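PDB 1UZB: 1-pyrroline-5-carboxylate dehydrogenase from Thermus thermophilus, which probably catalyses the NAD(P)-dependent oxidation of glutamate semialdehyde, formed from 1-pyrroline-5-carboxylate, to glutamate in proline breakdown. Local coordinates for residues 248-262 with 276-290. Sequence-based numbering, arbitrary orientation.
Sequences VEHPRIRFINFTGSL and APGQTWFKRAYVETG
Strands 255-259 and 284-288 run parallel, their axes 4.7 Å apart and 3° from aligned. F255 pairs with R284 and T259 with E288. I256 N donates to R284 O, and I256 O then accepts from Y286 N (2.8 Å). F258 repeats this with Y286 O and E288 N, and G260 N closes the series on E288 O. Helix 262-272 links the strands as a beta-alpha-beta crossover, part of the Rossmann-type dinucleotide-binding domain expected of an aldehyde dehydrogenase. Strand 165-180 pairs with 255-259 on its other edge. F258 and V287 share the face toward the helix; CD2 of F258 lies 4.0 Å from CB of V287. On the other face, in the conformer given, CD2 of F255 lies at the Y286 ring edge, and the Y286 hydroxyl hydrogen-bonds L505 O.

Ahead of the strands, W281 carries much of the contact. CD of R254 sits over its five-membered ring, 3.5 Å from the centroid. The guanidinium then lies nearly flat on the indole, planes 14° apart, in an off-centre cation-pi contact. A bend at chi2 (67°) folds the R254 chain over this face, and NH2 donates to F282 O (3.0 Å), which lies tilted out of the guanidinium plane. W281 NE1 donates to I253 O from above the carbonyl plane. With an alanine in place of W281, I253 O would probably lose this donor and the R254 guanidinium its flat support. K283 is extended beyond CG, and its NZ donates hydrogen bonds to both V248 O and H250 O, each at 2.8 Å. Water 1 bridges P251 O and T280 N.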
ATOM      1  N   VAL A 248      -2.046  32.420 -30.134  1.00  7.36           N
ATOM      2  CA  VAL A 248      -1.333  31.209 -30.516  1.00  7.07           C
ATOM      3  C   VAL A 248       0.097  31.505 -30.972  1.00  8.22           C
ATOM      4  O   VAL A 248       1.021  30.756 -30.654  1.00  9.14           O
ATOM      5  CB  VAL A 248      -2.087  30.459 -31.642  1.00  8.62           C
ATOM      6  CG1 VAL A 248      -1.193  29.395 -32.259  1.00  9.48           C
ATOM      7  CG2 VAL A 248      -3.355  29.823 -31.076  1.00  9.72           C
ATOM      8  N   GLU A 249       0.277  32.603 -31.702  1.00  9.46           N
ATOM      9  CA  GLU A 249       1.591  32.983 -32.223  1.00 10.52           C
ATOM     10  C   GLU A 249       2.391  33.913 -31.308  1.00  9.44           C
ATOM     11  O   GLU A 249       3.538  34.249 -31.602  1.00 10.77           O
ATOM     12  CB  GLU A 249       1.429  33.654 -33.591  1.00 13.59           C
ATOM     13  CG  GLU A 249       0.690  32.808 -34.618  1.00 17.59           C
ATOM     14  CD  GLU A 249       0.475  33.537 -35.933  1.00 20.84           C
ATOM     15  OE1 GLU A 249      -0.111  34.641 -35.915  1.00 23.96           O
ATOM     16  OE2 GLU A 249       0.885  33.003 -36.985  1.00 24.28           O
ATOM     17  N   HIS A 250       1.790  34.313 -30.195  1.00  8.26           N
ATOM     18  CA  HIS A 250       2.428  35.229 -29.255  1.00  8.25           C
ATOM     19  C   HIS A 250       3.666  34.631 -28.586  1.00  8.87           C
ATOM     20  O   HIS A 250       3.658  33.476 -28.157  1.00  8.19           O
ATOM     21  CB  HIS A 250       1.409  35.643 -28.191  1.00  8.57           C
ATOM     22  CG  HIS A 250       1.719  36.943 -27.519  1.00  7.94           C
ATOM     23  ND1 HIS A 250       2.823  37.125 -26.712  1.00  7.42           N
ATOM     24  CD2 HIS A 250       1.056  38.124 -27.520  1.00  9.70           C
ATOM     25  CE1 HIS A 250       2.825  38.360 -26.246  1.00  9.24           C
ATOM     26  NE2 HIS A 250       1.764  38.987 -26.720  1.00 10.10           N
ATOM     27  N   PRO A 251       4.753  35.409 -28.492  1.00  8.04           N
ATOM     28  CA  PRO A 251       5.959  34.874 -27.854  1.00  8.17           C
ATOM     29  C   PRO A 251       5.782  34.620 -26.359  1.00  7.80           C
ATOM     30  O   PRO A 251       6.530  33.843 -25.767  1.00  9.59           O
ATOM     31  CB  PRO A 251       7.008  35.950 -28.137  1.00  8.25           C
ATOM     32  CG  PRO A 251       6.191  37.210 -28.200  1.00  8.05           C
ATOM     33  CD  PRO A 251       4.985  36.775 -28.998  1.00  8.52           C
ATOM     34  N   ARG A 252       4.782  35.258 -25.755  1.00  7.82           N
ATOM     35  CA  ARG A 252       4.543  35.103 -24.323  1.00  8.39           C
ATOM     36  C   ARG A 252       3.419  34.143 -23.928  1.00  7.15           C
ATOM     37  O   ARG A 252       2.995  34.119 -22.771  1.00  8.66           O
ATOM     38  CB  ARG A 252       4.307  36.472 -23.682  1.00 10.47           C
ATOM     39  CG  ARG A 252       5.500  37.411 -23.789  1.00 15.53           C
ATOM     40  CD  ARG A 252       6.724  36.837 -23.089  1.00 20.42           C
ATOM     41  NE  ARG A 252       6.493  36.634 -21.662  1.00 25.94           N
ATOM     42  CZ  ARG A 252       7.403  36.160 -20.816  1.00 27.27           C
ATOM     43  NH1 ARG A 252       8.613  35.838 -21.252  1.00 28.98           N
ATOM     44  NH2 ARG A 252       7.101  36.006 -19.533  1.00 28.54           N
ATOM     45  N   ILE A 253       2.919  33.370 -24.885  1.00  6.71           N
ATOM     46  CA  ILE A 253       1.897  32.373 -24.581  1.00  5.93           C
ATOM     47  C   ILE A 253       2.677  31.077 -24.347  1.00  6.01           C
ATOM     48  O   ILE A 253       3.455  30.644 -25.200  1.00  6.35           O
ATOM     49  CB  ILE A 253       0.880  32.231 -25.742  1.00  5.84           C
ATOM     50  CG1 ILE A 253      -0.256  33.236 -25.539  1.00  6.65           C
ATOM     51  CG2 ILE A 253       0.329  30.811 -25.814  1.00  6.72           C
ATOM     52  CD1 ILE A 253      -1.163  32.924 -24.347  1.00  8.46           C
ATOM     53  N   ARG A 254       2.482  30.473 -23.178  1.00  5.23           N
ATOM     54  CA  ARG A 254       3.216  29.262 -22.810  1.00  5.27           C
ATOM     55  C   ARG A 254       2.664  27.956 -23.365  1.00  4.51           C
ATOM     56  O   ARG A 254       3.422  27.043 -23.695  1.00  5.71           O
ATOM     57  CB  ARG A 254       3.313  29.162 -21.283  1.00  6.65           C
ATOM     58  CG  ARG A 254       4.213  28.036 -20.782  1.00  5.52           C
ATOM     59  CD  ARG A 254       5.663  28.312 -21.131  1.00  5.44           C
ATOM     60  NE  ARG A 254       6.578  27.206 -20.853  1.00  7.14           N
ATOM     61  CZ  ARG A 254       6.733  26.145 -21.637  1.00  6.31           C
ATOM     62  NH1 ARG A 254       7.604  25.201 -21.307  1.00  8.50           N
ATOM     63  NH2 ARG A 254       6.018  26.018 -22.749  1.00  7.39           N
ATOM     64  N   PHE A 255       1.344  27.855 -23.445  1.00  4.90           N
ATOM     65  CA  PHE A 255       0.718  26.650 -23.962  1.00  4.90           C
ATOM     66  C   PHE A 255      -0.599  26.974 -24.624  1.00  5.31           C
ATOM     67  O   PHE A 255      -1.183  28.033 -24.390  1.00  5.87           O
ATOM     68  CB  PHE A 255       0.488  25.621 -22.843  1.00  5.51           C
ATOM     69  CG  PHE A 255      -0.421  26.098 -21.736  1.00  5.86           C
ATOM     70  CD1 PHE A 255       0.102  26.725 -20.612  1.00  5.57           C
ATOM     71  CD2 PHE A 255      -1.804  25.923 -21.819  1.00  5.69           C
ATOM     72  CE1 PHE A 255      -0.730  27.170 -19.585  1.00  6.70           C
ATOM     73  CE2 PHE A 255      -2.644  26.365 -20.796  1.00  6.36           C
ATOM     74  CZ  PHE A 255      -2.106  26.989 -19.677  1.00  6.88           C
ATOM     75  N   ILE A 256      -1.067  26.042 -25.443  1.00  5.43           N
ATOM     76  CA  ILE A 256      -2.321  26.199 -26.158  1.00  6.72           C
ATOM     77  C   ILE A 256      -3.119  24.918 -25.980  1.00  6.58           C
ATOM     78  O   ILE A 256      -2.607  23.829 -26.224  1.00  7.20           O
ATOM     79  CB  ILE A 256      -2.071  26.412 -27.665  1.00  6.67           C
ATOM     80  CG1 ILE A 256      -1.193  27.645 -27.878  1.00  8.76           C
ATOM     81  CG2 ILE A 256      -3.389  26.572 -28.403  1.00  9.89           C
ATOM     82  CD1 ILE A 256      -0.361  27.580 -29.146  1.00 11.04           C
ATOM     83  N   ASN A 257      -4.361  25.052 -25.526  1.00  6.23           N
ATOM     84  CA  ASN A 257      -5.235  23.903 -25.342  1.00  6.33           C
ATOM     85  C   ASN A 257      -6.374  24.142 -26.332  1.00  6.83           C
ATOM     86  O   ASN A 257      -7.132  25.105 -26.200  1.00  7.18           O
ATOM     87  CB  ASN A 257      -5.741  23.852 -23.897  1.00  6.89           C
ATOM     88  CG  ASN A 257      -6.245  22.476 -23.499  1.00  6.17           C
ATOM     89  OD1 ASN A 257      -6.080  21.498 -24.233  1.00  8.68           O
ATOM     90  ND2 ASN A 257      -6.857  22.393 -22.324  1.00  7.41           N
ATOM     91  N   PHE A 258      -6.475  23.274 -27.333  1.00  6.20           N
ATOM     92  CA  PHE A 258      -7.474  23.424 -28.380  1.00  6.29           C
ATOM     93  C   PHE A 258      -8.311  22.191 -28.661  1.00  7.60           C
ATOM     94  O   PHE A 258      -7.814  21.066 -28.646  1.00  7.09           O
ATOM     95  CB  PHE A 258      -6.773  23.833 -29.682  1.00  6.65           C
ATOM     96  CG  PHE A 258      -7.651  23.757 -30.903  1.00  6.51           C
ATOM     97  CD1 PHE A 258      -8.499  24.806 -31.231  1.00  7.75           C
ATOM     98  CD2 PHE A 258      -7.616  22.635 -31.730  1.00  6.44           C
ATOM     99  CE1 PHE A 258      -9.302  24.745 -32.368  1.00  9.02           C
ATOM    100  CE2 PHE A 258      -8.417  22.561 -32.873  1.00  7.18           C
ATOM    101  CZ  PHE A 258      -9.259  23.617 -33.191  1.00  7.63           C
ATOM    102  N   THR A 259      -9.592  22.429 -28.928  1.00  7.56           N
ATOM    103  CA  THR A 259     -10.524  21.375 -29.299  1.00  8.84           C
ATOM    104  C   THR A 259     -11.369  21.989 -30.408  1.00  8.30           C
ATOM    105  O   THR A 259     -11.997  23.029 -30.214  1.00  9.20           O
ATOM    106  CB  THR A 259     -11.431  20.941 -28.128  1.00 10.06           C
ATOM    107  OG1 THR A 259     -10.624  20.404 -27.071  1.00 10.76           O
ATOM    108  CG2 THR A 259     -12.409  19.865 -28.592  1.00 11.35           C
ATOM    109  N   GLY A 260     -11.349  21.357 -31.576  1.00  7.56           N
ATOM    110  CA  GLY A 260     -12.102  21.856 -32.713  1.00  8.68           C
ATOM    111  C   GLY A 260     -11.781  21.080 -33.979  1.00  8.29           C
ATOM    112  O   GLY A 260     -11.401  19.909 -33.919  1.00  9.43           O
ATOM    113  N   SER A 261     -11.913  21.739 -35.127  1.00  8.63           N
ATOM    114  CA  SER A 261     -11.667  21.095 -36.412  1.00 10.00           C
ATOM    115  C   SER A 261     -10.201  20.780 -36.687  1.00  8.45           C
ATOM    116  O   SER A 261      -9.292  21.438 -36.173  1.00  8.54           O
ATOM    117  CB  SER A 261     -12.197  21.967 -37.551  1.00 11.47           C
ATOM    118  OG  SER A 261     -11.383  23.114 -37.717  1.00 14.37           O
ATOM    119  N   LEU A 262      -9.984  19.771 -37.520  1.00  8.43           N
ATOM    120  CA  LEU A 262      -8.638  19.362 -37.890  1.00  8.23           C
ATOM    121  C   LEU A 262      -7.934  20.482 -38.650  1.00  9.20           C
ATOM    122  O   LEU A 262      -6.743  20.717 -38.463  1.00  8.86           O
ATOM    123  CB  LEU A 262      -8.694  18.102 -38.755  1.00  8.74           C
ATOM    124  CG  LEU A 262      -7.363  17.608 -39.328  1.00  7.84           C
ATOM    125  CD1 LEU A 262      -6.377  17.341 -38.200  1.00  8.63           C
ATOM    126  CD2 LEU A 262      -7.596  16.347 -40.143  1.00  8.80           C
ATOM    127  N   ALA A 276       8.485  32.335 -31.889  1.00 10.76           N
ATOM    128  CA  ALA A 276       8.121  33.711 -32.197  1.00 11.41           C
ATOM    129  C   ALA A 276       9.273  34.599 -31.742  1.00 11.87           C
ATOM    130  O   ALA A 276      10.031  34.230 -30.849  1.00  9.94           O
ATOM    131  CB  ALA A 276       6.841  34.096 -31.469  1.00 10.84           C
ATOM    132  N   PRO A 277       9.431  35.778 -32.358  1.00 12.32           N
ATOM    133  CA  PRO A 277      10.523  36.668 -31.957  1.00 12.78           C
ATOM    134  C   PRO A 277      10.501  36.986 -30.462  1.00 10.96           C
ATOM    135  O   PRO A 277       9.498  37.474 -29.941  1.00 11.39           O
ATOM    136  CB  PRO A 277      10.289  37.905 -32.820  1.00 13.06           C
ATOM    137  CG  PRO A 277       9.708  37.320 -34.074  1.00 15.34           C
ATOM    138  CD  PRO A 277       8.718  36.314 -33.531  1.00 13.87           C
ATOM    139  N   GLY A 278      11.606  36.701 -29.779  1.00 10.32           N
ATOM    140  CA  GLY A 278      11.699  36.969 -28.353  1.00  9.96           C
ATOM    141  C   GLY A 278      11.216  35.843 -27.452  1.00  9.06           C
ATOM    142  O   GLY A 278      11.368  35.915 -26.237  1.00  9.71           O
ATOM    143  N   GLN A 279      10.641  34.802 -28.046  1.00  8.88           N
ATOM    144  CA  GLN A 279      10.124  33.666 -27.290  1.00  8.78           C
ATOM    145  C   GLN A 279      11.257  32.930 -26.574  1.00  7.89           C
ATOM    146  O   GLN A 279      12.315  32.689 -27.155  1.00  8.35           O
ATOM    147  CB  GLN A 279       9.394  32.729 -28.248  1.00  7.31           C
ATOM    148  CG  GLN A 279       8.567  31.640 -27.597  1.00  6.74           C
ATOM    149  CD  GLN A 279       7.786  30.865 -28.634  1.00  8.08           C
ATOM    150  OE1 GLN A 279       7.066  31.454 -29.446  1.00  7.42           O
ATOM    151  NE2 GLN A 279       7.927  29.544 -28.626  1.00  7.74           N
ATOM    152  N   THR A 280      11.023  32.554 -25.317  1.00  7.93           N
ATOM    153  CA  THR A 280      12.047  31.880 -24.523  1.00  8.58           C
ATOM    154  C   THR A 280      11.700  30.469 -24.053  1.00  7.54           C
ATOM    155  O   THR A 280      12.170  30.020 -23.005  1.00  8.76           O
ATOM    156  CB  THR A 280      12.419  32.723 -23.291  1.00 10.44           C
ATOM    157  OG1 THR A 280      11.239  32.992 -22.526  1.00 12.99           O
ATOM    158  CG2 THR A 280      13.054  34.040 -23.721  1.00 12.53           C
ATOM    159  N   TRP A 281      10.882  29.769 -24.827  1.00  7.10           N
ATOM    160  CA  TRP A 281      10.510  28.401 -24.489  1.00  6.19           C
ATOM    161  C   TRP A 281       9.932  27.683 -25.688  1.00  6.42           C
ATOM    162  O   TRP A 281       9.643  28.301 -26.719  1.00  7.28           O
ATOM    163  CB  TRP A 281       9.478  28.374 -23.352  1.00  6.35           C
ATOM    164  CG  TRP A 281       8.251  29.218 -23.593  1.00  5.91           C
ATOM    165  CD1 TRP A 281       7.324  29.075 -24.593  1.00  6.67           C
ATOM    166  CD2 TRP A 281       7.823  30.334 -22.808  1.00  5.73           C
ATOM    167  NE1 TRP A 281       6.345  30.036 -24.472  1.00  6.51           N
ATOM    168  CE2 TRP A 281       6.628  30.821 -23.384  1.00  6.21           C
ATOM    169  CE3 TRP A 281       8.332  30.969 -21.670  1.00  7.14           C
ATOM    170  CZ2 TRP A 281       5.935  31.919 -22.859  1.00  6.54           C
ATOM    171  CZ3 TRP A 281       7.641  32.061 -21.148  1.00  7.94           C
ATOM    172  CH2 TRP A 281       6.456  32.523 -21.743  1.00  8.33           C
ATOM    173  N   PHE A 282       9.786  26.372 -25.553  1.00  6.35           N
ATOM    174  CA  PHE A 282       9.188  25.555 -26.591  1.00  6.48           C
ATOM    175  C   PHE A 282       7.729  25.420 -26.164  1.00  6.53           C
ATOM    176  O   PHE A 282       7.425  24.844 -25.119  1.00  6.07           O
ATOM    177  CB  PHE A 282       9.852  24.174 -26.656  1.00  6.74           C
ATOM    178  CG  PHE A 282      11.247  24.194 -27.219  1.00  6.17           C
ATOM    179  CD1 PHE A 282      12.344  24.497 -26.415  1.00  6.73           C
ATOM    180  CD2 PHE A 282      11.459  23.927 -28.567  1.00  6.54           C
ATOM    181  CE1 PHE A 282      13.630  24.534 -26.951  1.00  7.90           C
ATOM    182  CE2 PHE A 282      12.737  23.961 -29.112  1.00  7.51           C
ATOM    183  CZ  PHE A 282      13.828  24.266 -28.305  1.00  6.90           C
ATOM    184  N   LYS A 283       6.827  25.978 -26.959  1.00  6.51           N
ATOM    185  CA  LYS A 283       5.405  25.926 -26.648  1.00  6.34           C
ATOM    186  C   LYS A 283       4.816  24.528 -26.658  1.00  6.47           C
ATOM    187  O   LYS A 283       5.202  23.678 -27.462  1.00  7.94           O
ATOM    188  CB  LYS A 283       4.611  26.761 -27.651  1.00  8.12           C
ATOM    189  CG  LYS A 283       4.802  28.245 -27.535  1.00  8.14           C
ATOM    190  CD  LYS A 283       4.080  28.953 -28.667  1.00  9.36           C
ATOM    191  CE  LYS A 283       4.114  30.450 -28.470  1.00  8.34           C
ATOM    192  NZ  LYS A 283       3.594  31.165 -29.665  1.00  7.99           N
ATOM    193  N   ARG A 284       3.867  24.300 -25.758  1.00  6.31           N
ATOM    194  CA  ARG A 284       3.166  23.032 -25.719  1.00  6.38           C
ATOM    195  C   ARG A 284       1.800  23.317 -26.321  1.00  6.15           C
ATOM    196  O   ARG A 284       1.170  24.324 -26.001  1.00  6.57           O
ATOM    197  CB  ARG A 284       3.003  22.527 -24.288  1.00  6.23           C
ATOM    198  CG  ARG A 284       4.302  22.110 -23.636  1.00  6.07           C
ATOM    199  CD  ARG A 284       4.035  21.351 -22.353  1.00  7.05           C
ATOM    200  NE  ARG A 284       5.278  21.051 -21.650  1.00  6.94           N
ATOM    201  CZ  ARG A 284       5.344  20.399 -20.496  1.00  6.18           C
ATOM    202  NH1 ARG A 284       4.237  19.969 -19.906  1.00  7.46           N
ATOM    203  NH2 ARG A 284       6.522  20.189 -19.924  1.00  8.47           N
ATOM    204  N   ALA A 285       1.363  22.445 -27.219  1.00  7.01           N
ATOM    205  CA  ALA A 285       0.066  22.592 -27.862  1.00  6.82           C
ATOM    206  C   ALA A 285      -0.654  21.260 -27.797  1.00  6.88           C
ATOM    207  O   ALA A 285      -0.145  20.242 -28.281  1.00  8.85           O
ATOM    208  CB  ALA A 285       0.237  23.026 -29.312  1.00  8.87           C
ATOM    209  N   TYR A 286      -1.829  21.267 -27.182  1.00  6.65           N
ATOM    210  CA  TYR A 286      -2.638  20.067 -27.055  1.00  6.96           C
ATOM    211  C   TYR A 286      -3.852  20.281 -27.937  1.00  7.88           C
ATOM    212  O   TYR A 286      -4.532  21.298 -27.826  1.00  8.15           O
ATOM    213  CB  TYR A 286      -3.036  19.866 -25.590  1.00  8.14           C
ATOM    214  CG  TYR A 286      -2.082  20.484 -24.581  0.50  6.20           C
ATOM    215  CD1 TYR A 286      -2.266  21.789 -24.128  0.50  8.05           C
ATOM    216  CD2 TYR A 286      -0.994  19.765 -24.083  0.50  6.11           C
ATOM    217  CE1 TYR A 286      -1.393  22.363 -23.204  0.50  7.19           C
ATOM    218  CE2 TYR A 286      -0.117  20.331 -23.157  0.50  5.61           C
ATOM    219  CZ  TYR A 286      -0.323  21.631 -22.719  0.50  4.75           C
ATOM    220  OH  TYR A 286       0.522  22.197 -21.787  0.50  4.48           O
ATOM    221  N   VAL A 287      -4.103  19.340 -28.840  1.00  8.39           N
ATOM    222  CA  VAL A 287      -5.228  19.475 -29.748  1.00 10.21           C
ATOM    223  C   VAL A 287      -6.083  18.214 -29.874  1.00  9.44           C
ATOM    224  O   VAL A 287      -5.565  17.098 -29.933  1.00 11.89           O
ATOM    225  CB  VAL A 287      -4.741  19.885 -31.161  1.00 10.19           C
ATOM    226  CG1 VAL A 287      -3.911  21.163 -31.080  1.00 12.91           C
ATOM    227  CG2 VAL A 287      -3.922  18.763 -31.778  1.00 13.32           C
ATOM    228  N   GLU A 288      -7.400  18.406 -29.879  1.00  9.48           N
ATOM    229  CA  GLU A 288      -8.367  17.321 -30.055  1.00  9.97           C
ATOM    230  C   GLU A 288      -9.058  17.786 -31.327  1.00  8.18           C
ATOM    231  O   GLU A 288      -9.739  18.814 -31.327  1.00  9.11           O
ATOM    232  CB  GLU A 288      -9.348  17.261 -28.878  1.00 12.09           C
ATOM    233  CG  GLU A 288     -10.192  15.988 -28.808  0.50 11.46           C
ATOM    234  CD  GLU A 288     -11.572  16.139 -29.430  0.50 10.97           C
ATOM    235  OE1 GLU A 288     -11.678  16.200 -30.675  0.50 10.68           O
ATOM    236  OE2 GLU A 288     -12.554  16.204 -28.662  0.50  9.66           O
ATOM    237  N   THR A 289      -8.883  17.024 -32.402  1.00  7.38           N
ATOM    238  CA  THR A 289      -9.380  17.414 -33.714  1.00  9.13           C
ATOM    239  C   THR A 289     -10.464  16.616 -34.433  1.00 10.06           C
ATOM    240  O   THR A 289     -10.481  16.575 -35.666  1.00 11.25           O
ATOM    241  CB  THR A 289      -8.182  17.554 -34.658  1.00  9.24           C
ATOM    242  OG1 THR A 289      -7.316  16.423 -34.484  1.00  8.18           O
ATOM    243  CG2 THR A 289      -7.400  18.820 -34.337  1.00  9.87           C
ATOM    244  N   GLY A 290     -11.356  15.987 -33.680  1.00  9.87           N
ATOM    245  CA  GLY A 290     -12.443  15.246 -34.299  1.00  8.65           C
ATOM    246  C   GLY A 290     -12.129  13.854 -34.800  1.00  7.37           C
ATOM    247  O   GLY A 290     -11.071  13.300 -34.514  1.00  7.36           O
TER
HETATM  248  O   HOH W   1       8.639  33.593 -24.063  1.00  8.91           O
HETATM  249  O   HOH W   2       9.551  36.423 -24.242  1.00 19.77           O
HETATM  250  O   HOH W   3       8.472  23.197 -23.256  1.00 10.48           O
HETATM  251  O   HOH W   4     -12.955  18.588 -32.405  1.00 31.82           O
HETATM  252  O   HOH W   5     -11.860  17.165 -37.925  1.00 12.54           O